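Local coordinates for protein cystathionine gamma-lyase (Saccharomyces cerevisiae, PDB 1N8P) that belongs to the Cys/Met metabolism family of pyridoxal-5'-phosphate-dependent enzymes and holds pyridoxal-5'-phosphate in its ligand pocket, at residues D379-E382 / D383-A387; L342-P345 / A346-H350; Y292-V295 / L296-H299; D6-A9 / T10-H14; D156-K159 / V160-L163. All coordinates share one frame; numbering follows the deposited sequence.

Interaction 1: D379-E382 / D383-A387; sequences DLLE and DIKQA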
# COMPACT_ATOMS: atom_id res chain seq x y z
N ASP A 379 0.39 -5.27 -33.50
CA ASP A 379 1.21 -4.12 -33.13
C ASP A 379 2.63 -4.60 -32.76
O ASP A 379 3.63 -3.92 -33.01
CB ASP A 379 0.60 -3.41 -31.94
CG ASP A 379 -0.74 -2.83 -32.22
OD1 ASP A 379 -1.34 -3.15 -33.25
OD2 ASP A 379 -1.20 -2.04 -31.39
N LEU A 380 2.70 -5.76 -32.12
CA LEU A 380 3.97 -6.32 -31.68
C LEU A 380 4.66 -7.02 -32.84
O LEU A 380 5.88 -6.89 -33.01
CB LEU A 380 3.73 -7.30 -30.55
CG LEU A 380 3.24 -6.73 -29.22
CD1 LEU A 380 2.72 -7.89 -28.35
CD2 LEU A 380 4.37 -5.98 -28.53
N LEU A 381 3.90 -7.75 -33.63
CA LEU A 381 4.46 -8.42 -34.78
C LEU A 381 5.02 -7.31 -35.67
O LEU A 381 6.19 -7.31 -36.00
CB LEU A 381 3.38 -9.22 -35.54
CG LEU A 381 3.92 -10.26 -36.52
CD1 LEU A 381 4.92 -11.18 -35.84
CD2 LEU A 381 2.78 -11.06 -37.07
N GLU A 382 4.17 -6.35 -36.03
CA GLU A 382 4.61 -5.26 -36.88
C GLU A 382 5.77 -4.48 -36.29
O GLU A 382 6.51 -3.81 -37.00
CB GLU A 382 3.45 -4.31 -37.16
CG GLU A 382 3.56 -3.59 -38.52
CD GLU A 382 3.49 -4.53 -39.74
OE1 GLU A 382 3.65 -4.03 -40.88
OE2 GLU A 382 3.25 -5.75 -39.57
N ASP A 383 5.96 -4.59 -34.99
CA ASP A 383 7.05 -3.88 -34.36
C ASP A 383 8.38 -4.67 -34.41
O ASP A 383 9.46 -4.07 -34.38
CB ASP A 383 6.68 -3.55 -32.92
CG ASP A 383 7.76 -2.76 -32.23
OD1 ASP A 383 8.18 -1.73 -32.79
OD2 ASP A 383 8.20 -3.16 -31.13
N ILE A 384 8.31 -6.00 -34.49
CA ILE A 384 9.49 -6.84 -34.59
C ILE A 384 10.03 -6.66 -36.01
O ILE A 384 11.23 -6.54 -36.22
CB ILE A 384 9.15 -8.32 -34.42
CG1 ILE A 384 8.51 -8.58 -33.05
CG2 ILE A 384 10.40 -9.15 -34.60
CD1 ILE A 384 9.49 -8.55 -31.92
N LYS A 385 9.12 -6.64 -36.98
CA LYS A 385 9.45 -6.46 -38.39
C LYS A 385 10.20 -5.16 -38.54
O LYS A 385 11.37 -5.12 -38.93
CB LYS A 385 8.16 -6.40 -39.23
CG LYS A 385 7.26 -7.61 -39.05
CD LYS A 385 5.99 -7.54 -39.89
CE LYS A 385 5.05 -8.71 -39.56
NZ LYS A 385 3.74 -8.69 -40.31
N GLN A 386 9.50 -4.09 -38.22
CA GLN A 386 10.02 -2.75 -38.26
C GLN A 386 11.38 -2.61 -37.59
O GLN A 386 12.08 -1.63 -37.81
CB GLN A 386 8.99 -1.82 -37.60
CG GLN A 386 9.41 -0.39 -37.38
CD GLN A 386 10.35 -0.22 -36.23
OE1 GLN A 386 10.26 -0.93 -35.22
NE2 GLN A 386 11.27 0.73 -36.34
N ALA A 387 11.77 -3.58 -36.78
CA ALA A 387 13.05 -3.48 -36.09
C ALA A 387 14.14 -4.36 -36.67
O ALA A 387 15.32 -4.13 -36.40
CB ALA A 387 12.88 -3.77 -34.61
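Lys385 lays its side chain back over the preceding turn of the C-terminal helix 377-392, forming an i to i+3 salt bridge with Glu382 and an aliphatic contact with Leu381 four residues earlier. NZ of Lys385 lies 3.1 Å from OE2 of Glu382 and meets that oxygen nearly in line with its C-O bond. On the way there, CE of Lys385 passes 3.6 Å from CG of Leu381, so the carbon part of the lysine rests on the leucine branch point while its ammonium group serves the carboxylate. The two ends meet because the lysine is extended beyond CG, whereas the Glu382 chain folds at its second torsion (chi2 65°). Beneath them Leu381 O is gripped twice, by Lys385 N with an almost straight N-H...O angle of 170° and by Ile384 N from above the carbonyl plane. A second shell fixes this turn in the fold. Leu381 and Lys385 both pack on Phe270 of helix 253-271, and Ile384, buried, packs on Phe329 and Phe322, while Glu382 lies on the exposed side of the helix. The buried carboxylate of Asp383 is held by backbone amides, OD2 accepting from Leu328 N and OD1 more weakly from Arg327 N.

Interaction 2: L342-P345 / A346-H350; sequences LEVP and AVMTH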
# COMPACT_ATOMS: atom_id res chain seq x y z
N LEU A 342 12.75 -7.18 -23.97
CA LEU A 342 13.70 -7.92 -24.78
C LEU A 342 15.09 -7.72 -24.20
O LEU A 342 15.42 -6.67 -23.65
CB LEU A 342 13.58 -7.50 -26.25
CG LEU A 342 14.48 -6.45 -26.87
CD1 LEU A 342 14.12 -6.36 -28.32
CD2 LEU A 342 14.30 -5.12 -26.19
N GLU A 343 15.90 -8.76 -24.28
CA GLU A 343 17.24 -8.71 -23.70
C GLU A 343 18.23 -9.53 -24.53
O GLU A 343 17.82 -10.33 -25.38
CB GLU A 343 17.14 -9.23 -22.25
CG GLU A 343 18.42 -9.56 -21.58
CD GLU A 343 18.55 -11.04 -21.33
OE1 GLU A 343 18.05 -11.85 -22.14
OE2 GLU A 343 19.19 -11.41 -20.32
N VAL A 344 19.52 -9.31 -24.30
CA VAL A 344 20.57 -10.03 -25.00
C VAL A 344 21.35 -10.79 -23.94
O VAL A 344 22.35 -10.30 -23.44
CB VAL A 344 21.55 -9.07 -25.71
CG1 VAL A 344 22.67 -9.86 -26.35
CG2 VAL A 344 20.80 -8.24 -26.75
N PRO A 345 20.89 -11.99 -23.57
CA PRO A 345 21.56 -12.78 -22.55
C PRO A 345 23.06 -12.61 -22.42
O PRO A 345 23.58 -12.48 -21.32
CB PRO A 345 21.15 -14.21 -22.90
CG PRO A 345 20.66 -14.13 -24.32
CD PRO A 345 19.96 -12.83 -24.33
N ALA A 346 23.74 -12.60 -23.55
CA ALA A 346 25.19 -12.48 -23.58
C ALA A 346 25.71 -11.34 -22.75
O ALA A 346 26.51 -11.54 -21.84
CB ALA A 346 25.66 -12.30 -25.00
N VAL A 347 25.26 -10.14 -23.06
CA VAL A 347 25.71 -8.97 -22.33
C VAL A 347 24.97 -8.74 -21.02
O VAL A 347 25.52 -8.94 -19.95
CB VAL A 347 25.58 -7.73 -23.22
CG1 VAL A 347 26.52 -7.86 -24.40
CG2 VAL A 347 24.15 -7.61 -23.72
N MET A 348 23.71 -8.35 -21.10
CA MET A 348 22.91 -8.08 -19.92
C MET A 348 22.94 -9.12 -18.82
O MET A 348 23.32 -8.84 -17.68
CB MET A 348 21.47 -7.83 -20.34
CG MET A 348 21.43 -6.78 -21.37
SD MET A 348 19.87 -6.23 -21.82
CE MET A 348 19.90 -6.66 -23.54
N THR A 349 22.52 -10.33 -19.15
CA THR A 349 22.50 -11.40 -18.17
C THR A 349 23.86 -12.04 -17.97
O THR A 349 24.58 -11.72 -17.03
CB THR A 349 21.48 -12.49 -18.55
OG1 THR A 349 20.16 -12.04 -18.23
CG2 THR A 349 21.74 -13.76 -17.80
N HIS A 350 24.22 -12.93 -18.87
CA HIS A 350 25.47 -13.67 -18.79
C HIS A 350 26.75 -12.85 -18.99
O HIS A 350 27.43 -12.99 -20.00
CB HIS A 350 25.40 -14.82 -19.80
CG HIS A 350 24.19 -15.69 -19.63
ND1 HIS A 350 24.08 -16.64 -18.64
CD2 HIS A 350 23.01 -15.71 -20.30
CE1 HIS A 350 22.89 -17.20 -18.70
NE2 HIS A 350 22.22 -16.66 -19.70
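The backbone turns sharply after Val344, with His350 N donating to Pro345 O at 2.6 Å and Val344 O receiving two weak bonds, from Val347 N and Met348 N. Across this turn Glu343 and Met348 run past each other in opposite directions, CG of Glu343 lying 3.6 Å from SD of Met348. Beyond that point Glu343 reaches Thr349, whose side chain crosses it at about a right angle and donates from OG1 to OE2 of Glu343. That hydrogen bond is modelled as very short, and its exact length means little at this resolution. The glutamate gets there by holding CG anti to its own N (chi1 166°) and bending at the next torsion. The segments occupy the exit of strand 341-343, which pairs with strands 330-331 and 367-371 in the smaller mixed sheet of this PLP-dependent enzyme. Glu343 OE1 makes a salt bridge with Arg369 on strand 367-371. Thr349 OG1 also makes a weak hydrogen bond to Glu333, whose OE1 lies close to Glu343 OE2. Apolar contacts also join the two segments: CG2 of Val347 sits 3.6 Å from CB of Val344, and Pro40 of a third subunit packs on Val347 and Met348. The His350 ring lies beside Pro345: CG2 of Thr349 stands 3.4 Å above the ring plane, over its centre, while CB of Pro345 meets the ring edge in its plane, 3.5 Å from CD2 of His350.

Interaction 3: Y292-V295 / L296-H299; sequences YDVV and LKQH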
# COMPACT_ATOMS: atom_id res chain seq x y z
N TYR A 292 9.94 -30.94 -29.41
CA TYR A 292 8.51 -30.76 -29.59
C TYR A 292 7.65 -31.89 -29.07
O TYR A 292 6.48 -31.69 -28.73
CB TYR A 292 8.17 -30.48 -31.05
CG TYR A 292 6.78 -29.90 -31.19
CD1 TYR A 292 6.54 -28.56 -30.90
CD2 TYR A 292 5.69 -30.72 -31.47
CE1 TYR A 292 5.25 -28.05 -30.86
CE2 TYR A 292 4.40 -30.22 -31.44
CZ TYR A 292 4.18 -28.89 -31.13
OH TYR A 292 2.89 -28.43 -31.03
N ASP A 293 8.23 -33.09 -29.01
CA ASP A 293 7.52 -34.28 -28.54
C ASP A 293 7.18 -34.11 -27.06
O ASP A 293 6.10 -34.48 -26.62
CB ASP A 293 8.37 -35.53 -28.78
CG ASP A 293 9.61 -35.63 -27.86
OD1 ASP A 293 10.49 -34.73 -27.86
OD2 ASP A 293 9.70 -36.64 -27.12
N VAL A 294 8.12 -33.53 -26.32
CA VAL A 294 7.95 -33.28 -24.88
C VAL A 294 6.96 -32.15 -24.64
O VAL A 294 6.12 -32.20 -23.73
CB VAL A 294 9.29 -32.90 -24.24
CG1 VAL A 294 9.11 -32.68 -22.77
CG2 VAL A 294 10.31 -33.98 -24.51
N VAL A 295 7.06 -31.12 -25.47
CA VAL A 295 6.20 -29.97 -25.42
C VAL A 295 4.78 -30.50 -25.42
O VAL A 295 4.02 -30.23 -24.51
CB VAL A 295 6.47 -29.10 -26.65
CG1 VAL A 295 5.35 -28.09 -26.85
CG2 VAL A 295 7.81 -28.42 -26.48
N LEU A 296 4.45 -31.29 -26.44
CA LEU A 296 3.13 -31.90 -26.61
C LEU A 296 2.64 -32.79 -25.46
O LEU A 296 1.46 -33.16 -25.44
CB LEU A 296 3.09 -32.71 -27.89
CG LEU A 296 3.12 -31.97 -29.22
CD1 LEU A 296 3.28 -32.96 -30.38
CD2 LEU A 296 1.84 -31.19 -29.36
N LYS A 297 3.53 -33.14 -24.52
CA LYS A 297 3.15 -33.97 -23.38
C LYS A 297 3.21 -33.24 -22.05
O LYS A 297 2.60 -33.68 -21.06
CB LYS A 297 4.03 -35.24 -23.31
CG LYS A 297 5.51 -35.02 -23.56
CD LYS A 297 6.38 -36.18 -23.04
CE LYS A 297 6.04 -37.53 -23.63
NZ LYS A 297 7.02 -38.59 -23.21
N GLN A 298 3.93 -32.12 -22.00
CA GLN A 298 4.04 -31.36 -20.75
C GLN A 298 3.33 -30.00 -20.76
O GLN A 298 2.86 -29.53 -19.72
CB GLN A 298 5.51 -31.20 -20.38
CG GLN A 298 6.01 -32.32 -19.51
CD GLN A 298 7.51 -32.33 -19.32
OE1 GLN A 298 8.03 -33.11 -18.52
NE2 GLN A 298 8.22 -31.47 -20.05
N HIS A 299 3.24 -29.39 -21.94
CA HIS A 299 2.62 -28.10 -22.14
C HIS A 299 1.14 -28.14 -22.49
O HIS A 299 0.75 -28.81 -23.43
CB HIS A 299 3.30 -27.36 -23.30
CG HIS A 299 4.73 -27.03 -23.07
ND1 HIS A 299 5.33 -25.91 -23.59
CD2 HIS A 299 5.68 -27.66 -22.34
CE1 HIS A 299 6.59 -25.85 -23.20
NE2 HIS A 299 6.83 -26.91 -22.44
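The imidazole of His299 receives Val295 CA over one face, a CH-pi contact in which that carbon stands 4.2 Å from the ring centroid and 23° off the normal, toward the rim. The other flat group, the phenol ring of Tyr292, is approached obliquely by the Leu296 side chain, although the separation there is doubtful. His299 is the first residue to leave helical geometry after the short helix 292-298, and its ring folds back under the last turn because CG lies beside its own N (chi1 -64°). Val295 O takes two bonds there, from His299 N at 2.8 Å in the carbonyl plane and from Gln298 N above that plane. At the opening turn Leu296 N binds Tyr292 O at 3.1 Å. Val294 and Gln298 lie side by side and point the same way, CG1 of Val294 being 3.8 Å from CD of Gln298. The histidine ring is fixed by a bond from ND1 to Leu303 O. Gln298 uses both ends of its amide, OE1 toward Ile157 N and NE2 toward Thr155 O, while Lys297 NZ forms a salt bridge with Asp156 OD2. The helix thus abuts the start of helix 157-167, which itself packs on strands 139-144 and 174-178 of the larger sheet.

Interaction 4: D6-A9 / T10-H14; sequences DKFA and TKAIH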
# COMPACT_ATOMS: atom_id res chain seq x y z
N ASP A 6 -12.92 -28.29 -10.68
CA ASP A 6 -13.32 -27.38 -11.75
C ASP A 6 -12.10 -27.10 -12.61
O ASP A 6 -11.02 -27.65 -12.38
CB ASP A 6 -13.83 -26.10 -11.12
CG ASP A 6 -15.04 -26.32 -10.25
OD1 ASP A 6 -16.12 -26.59 -10.81
OD2 ASP A 6 -14.94 -26.26 -9.02
N LYS A 7 -12.25 -26.24 -13.61
CA LYS A 7 -11.15 -25.92 -14.50
C LYS A 7 -10.20 -24.85 -13.93
O LYS A 7 -10.56 -24.09 -13.02
CB LYS A 7 -11.70 -25.46 -15.83
CG LYS A 7 -12.62 -26.46 -16.50
CD LYS A 7 -11.86 -27.70 -16.89
CE LYS A 7 -12.35 -28.28 -18.20
NZ LYS A 7 -11.35 -29.27 -18.72
N PHE A 8 -9.00 -24.79 -14.50
CA PHE A 8 -7.95 -23.86 -14.08
C PHE A 8 -8.37 -22.41 -13.85
O PHE A 8 -7.91 -21.80 -12.90
CB PHE A 8 -6.80 -23.86 -15.09
CG PHE A 8 -5.64 -23.04 -14.66
CD1 PHE A 8 -4.51 -23.64 -14.14
CD2 PHE A 8 -5.70 -21.65 -14.72
CE1 PHE A 8 -3.44 -22.89 -13.68
CE2 PHE A 8 -4.65 -20.89 -14.27
CZ PHE A 8 -3.52 -21.50 -13.75
N ALA A 9 -9.19 -21.85 -14.73
CA ALA A 9 -9.62 -20.46 -14.53
C ALA A 9 -10.47 -20.37 -13.27
O ALA A 9 -10.38 -19.37 -12.56
CB ALA A 9 -10.41 -19.97 -15.74
N THR A 10 -11.26 -21.41 -12.99
CA THR A 10 -12.11 -21.43 -11.79
C THR A 10 -11.27 -21.52 -10.53
O THR A 10 -11.54 -20.87 -9.51
CB THR A 10 -13.10 -22.63 -11.77
OG1 THR A 10 -13.82 -22.71 -13.00
CG2 THR A 10 -14.09 -22.47 -10.59
N LYS A 11 -10.23 -22.34 -10.57
CA LYS A 11 -9.40 -22.43 -9.39
C LYS A 11 -8.68 -21.12 -9.16
O LYS A 11 -8.57 -20.66 -8.03
CB LYS A 11 -8.43 -23.58 -9.53
CG LYS A 11 -9.04 -24.94 -9.18
CD LYS A 11 -8.10 -26.09 -9.50
CE LYS A 11 -8.55 -26.87 -10.73
NZ LYS A 11 -7.59 -27.98 -11.00
N ALA A 12 -8.20 -20.49 -10.25
CA ALA A 12 -7.48 -19.22 -10.18
C ALA A 12 -8.30 -18.22 -9.41
O ALA A 12 -7.80 -17.57 -8.50
CB ALA A 12 -7.20 -18.68 -11.57
N ILE A 13 -9.56 -18.10 -9.78
CA ILE A 13 -10.47 -17.15 -9.12
C ILE A 13 -10.96 -17.50 -7.74
O ILE A 13 -11.39 -16.62 -7.02
CB ILE A 13 -11.74 -16.92 -9.96
CG1 ILE A 13 -11.33 -16.34 -11.32
CG2 ILE A 13 -12.78 -16.06 -9.15
CD1 ILE A 13 -10.47 -15.09 -11.22
N HIS A 14 -10.91 -18.77 -7.34
CA HIS A 14 -11.46 -19.13 -6.03
C HIS A 14 -10.56 -19.87 -5.07
O HIS A 14 -10.72 -19.74 -3.86
CB HIS A 14 -12.74 -19.92 -6.24
CG HIS A 14 -13.79 -19.16 -6.99
ND1 HIS A 14 -14.43 -18.06 -6.46
CD2 HIS A 14 -14.29 -19.32 -8.23
CE1 HIS A 14 -15.28 -17.58 -7.34
NE2 HIS A 14 -15.23 -18.33 -8.43
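Lys7 and Lys11 are joined by the first regular backbone bond of helix 8-14, an N-terminal helix that opens on Lys7 at its N-cap position. Lys11 N donates to Lys7 O at 3.0 Å, in the carbonyl plane, and Thr10 N adds a weak bond to the same oxygen. Ala12 N then binds Phe8 O and Ile13 N binds Ala9 O, continuing the i to i+4 pattern.

Side-chain polar links reach the second subunit. OD2 of its Asp379 is hydrogen-bonded both to Lys7 N and to Thr10 OG1, so a carboxylate from another chain occupies the place beside the first turn. Asp6 OD1 forms a salt bridge with Arg327 of that subunit, while its OD2 accepts from Glu4 N.

Carbon contacts make up the rest of the account. The side chains of Asp6 and Thr10 touch through their carbon atoms, CB of Asp6 being 3.6 Å from CB of Thr10. With OG1 beside its own N (chi1 -51°), Thr10 turns CG2 toward Asp6 as well, 3.7 Å from the aspartate CB. Away from this edge the contact is apolar: CE2 of Phe8 lies 4.3 Å from CB of Ala12, and both residues pack on His254 and Leu67 as Phe8 meets Tyr185 in an edge-to-face contact. At the last turn, CG2 of Ile13 stands 3.4 Å above the plane of the His14 ring, over its centre.

Interaction 5: D156-K159 / V160-L163; sequences DIQK and VADL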
# COMPACT_ATOMS: atom_id res chain seq x y z
N ASP A 156 12.30 -33.68 -20.50
CA ASP A 156 11.25 -34.62 -20.12
C ASP A 156 11.30 -34.96 -18.62
O ASP A 156 12.08 -35.82 -18.16
CB ASP A 156 11.35 -35.91 -20.95
CG ASP A 156 10.06 -36.72 -20.93
OD1 ASP A 156 9.51 -36.96 -19.83
OD2 ASP A 156 9.61 -37.12 -22.01
N ILE A 157 10.46 -34.28 -17.86
CA ILE A 157 10.39 -34.48 -16.42
C ILE A 157 10.21 -35.96 -16.03
O ILE A 157 10.71 -36.40 -15.00
CB ILE A 157 9.25 -33.63 -15.83
CG1 ILE A 157 9.53 -32.17 -16.17
CG2 ILE A 157 9.17 -33.81 -14.33
CD1 ILE A 157 8.43 -31.21 -15.80
N GLN A 158 9.51 -36.73 -16.87
CA GLN A 158 9.26 -38.14 -16.61
C GLN A 158 10.52 -38.98 -16.83
O GLN A 158 10.93 -39.73 -15.94
CB GLN A 158 8.16 -38.65 -17.52
CG GLN A 158 7.64 -39.97 -17.06
CD GLN A 158 7.22 -39.91 -15.65
OE1 GLN A 158 6.09 -39.55 -15.34
NE2 GLN A 158 8.13 -40.23 -14.76
N LYS A 159 11.13 -38.85 -18.01
CA LYS A 159 12.37 -39.57 -18.28
C LYS A 159 13.38 -39.34 -17.13
O LYS A 159 14.01 -40.28 -16.66
CB LYS A 159 12.99 -39.12 -19.62
CG LYS A 159 12.46 -39.89 -20.85
CD LYS A 159 13.10 -39.40 -22.13
CE LYS A 159 12.87 -40.36 -23.31
NZ LYS A 159 11.45 -40.58 -23.75
N VAL A 160 13.50 -38.10 -16.66
CA VAL A 160 14.43 -37.82 -15.58
C VAL A 160 13.95 -38.37 -14.25
O VAL A 160 14.76 -38.86 -13.47
CB VAL A 160 14.72 -36.29 -15.44
CG1 VAL A 160 15.53 -36.01 -14.19
CG2 VAL A 160 15.51 -35.80 -16.64
N ALA A 161 12.66 -38.30 -13.95
CA ALA A 161 12.20 -38.84 -12.67
C ALA A 161 12.52 -40.34 -12.63
O ALA A 161 13.01 -40.87 -11.63
CB ALA A 161 10.71 -38.64 -12.51
N ASP A 162 12.24 -41.00 -13.75
CA ASP A 162 12.48 -42.42 -13.93
C ASP A 162 13.95 -42.71 -13.80
O ASP A 162 14.35 -43.53 -12.98
CB ASP A 162 12.00 -42.86 -15.31
CG ASP A 162 10.51 -43.01 -15.39
OD1 ASP A 162 9.85 -42.85 -14.33
OD2 ASP A 162 10.02 -43.30 -16.52
N LEU A 163 14.75 -42.05 -14.63
CA LEU A 163 16.20 -42.22 -14.63
C LEU A 163 16.77 -42.15 -13.21
O LEU A 163 17.79 -42.75 -12.92
CB LEU A 163 16.85 -41.14 -15.48
CG LEU A 163 18.24 -41.37 -16.06
CD1 LEU A 163 18.18 -42.51 -17.06
CD2 LEU A 163 18.72 -40.10 -16.76
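Two torsions draw Gln158 toward Asp162: the glutamine CG lies anti to the main-chain N (chi1 -166°) and the chain then folds at chi2 (54°), which carries the amide along the helix to the next turn. There NE2 of Gln158 comes to 3.2 Å from OD1 of Asp162, the amide and carboxylate planes lying not far from parallel. That carboxylate is engaged by Lys165, whose NZ forms a salt bridge with OD1. The setting is the first two turns of helix 157-167, the connecting helix of a beta-alpha-beta unit between strands 139-144 and 174-178. Val160 packs inward on Val142, Ile144 and Leu175 of those strands and on Leu127 and Leu128 of helix 127-134, with Ile157 on Val177 and Ala161 on Leu175. Leu163 touches helix 127-134 too, at Leu131. Three backbone bonds tie the turns together with nearly straight geometry: Val160 N to Asp156 O at 3.1 Å, Asp162 N to Gln158 O at 2.9 Å and Leu163 N to Lys159 O at 2.8 Å. Ala161 N to Ile157 O is more bent. Ahead of them Asp156 acts as N-cap, its side chain taking up amides that the first turn cannot satisfy from within. OD1 of Asp156 accepts weakly from Gln158 N and with a straighter N-H...O angle (165°) from Lys159 N at 3.1 Å, though that donor lies above the carboxylate plane.

All five are local contacts, four on helices and one, interaction 2, on the turn leaving a strand. Interactions 3 and 5 are true neighbours, their centres about 13 Å apart, and their helices are joined by a salt bridge and by hydrogen bonds of a side-chain amide, with no other chain touching either. Interactions 1 and 4 lie about 34 Å apart between centres within one chain, yet the subunit interface brings interaction 1 of one subunit beside interaction 4 of another. Interaction 2 also borders a further subunit, but through apolar packing. None is wholly core: interaction 1 has a salt bridge on its exposed side, and interaction 5 carries its own N-cap carboxylate, while in interaction 4 a carboxylate of the second subunit binds beside the first turn.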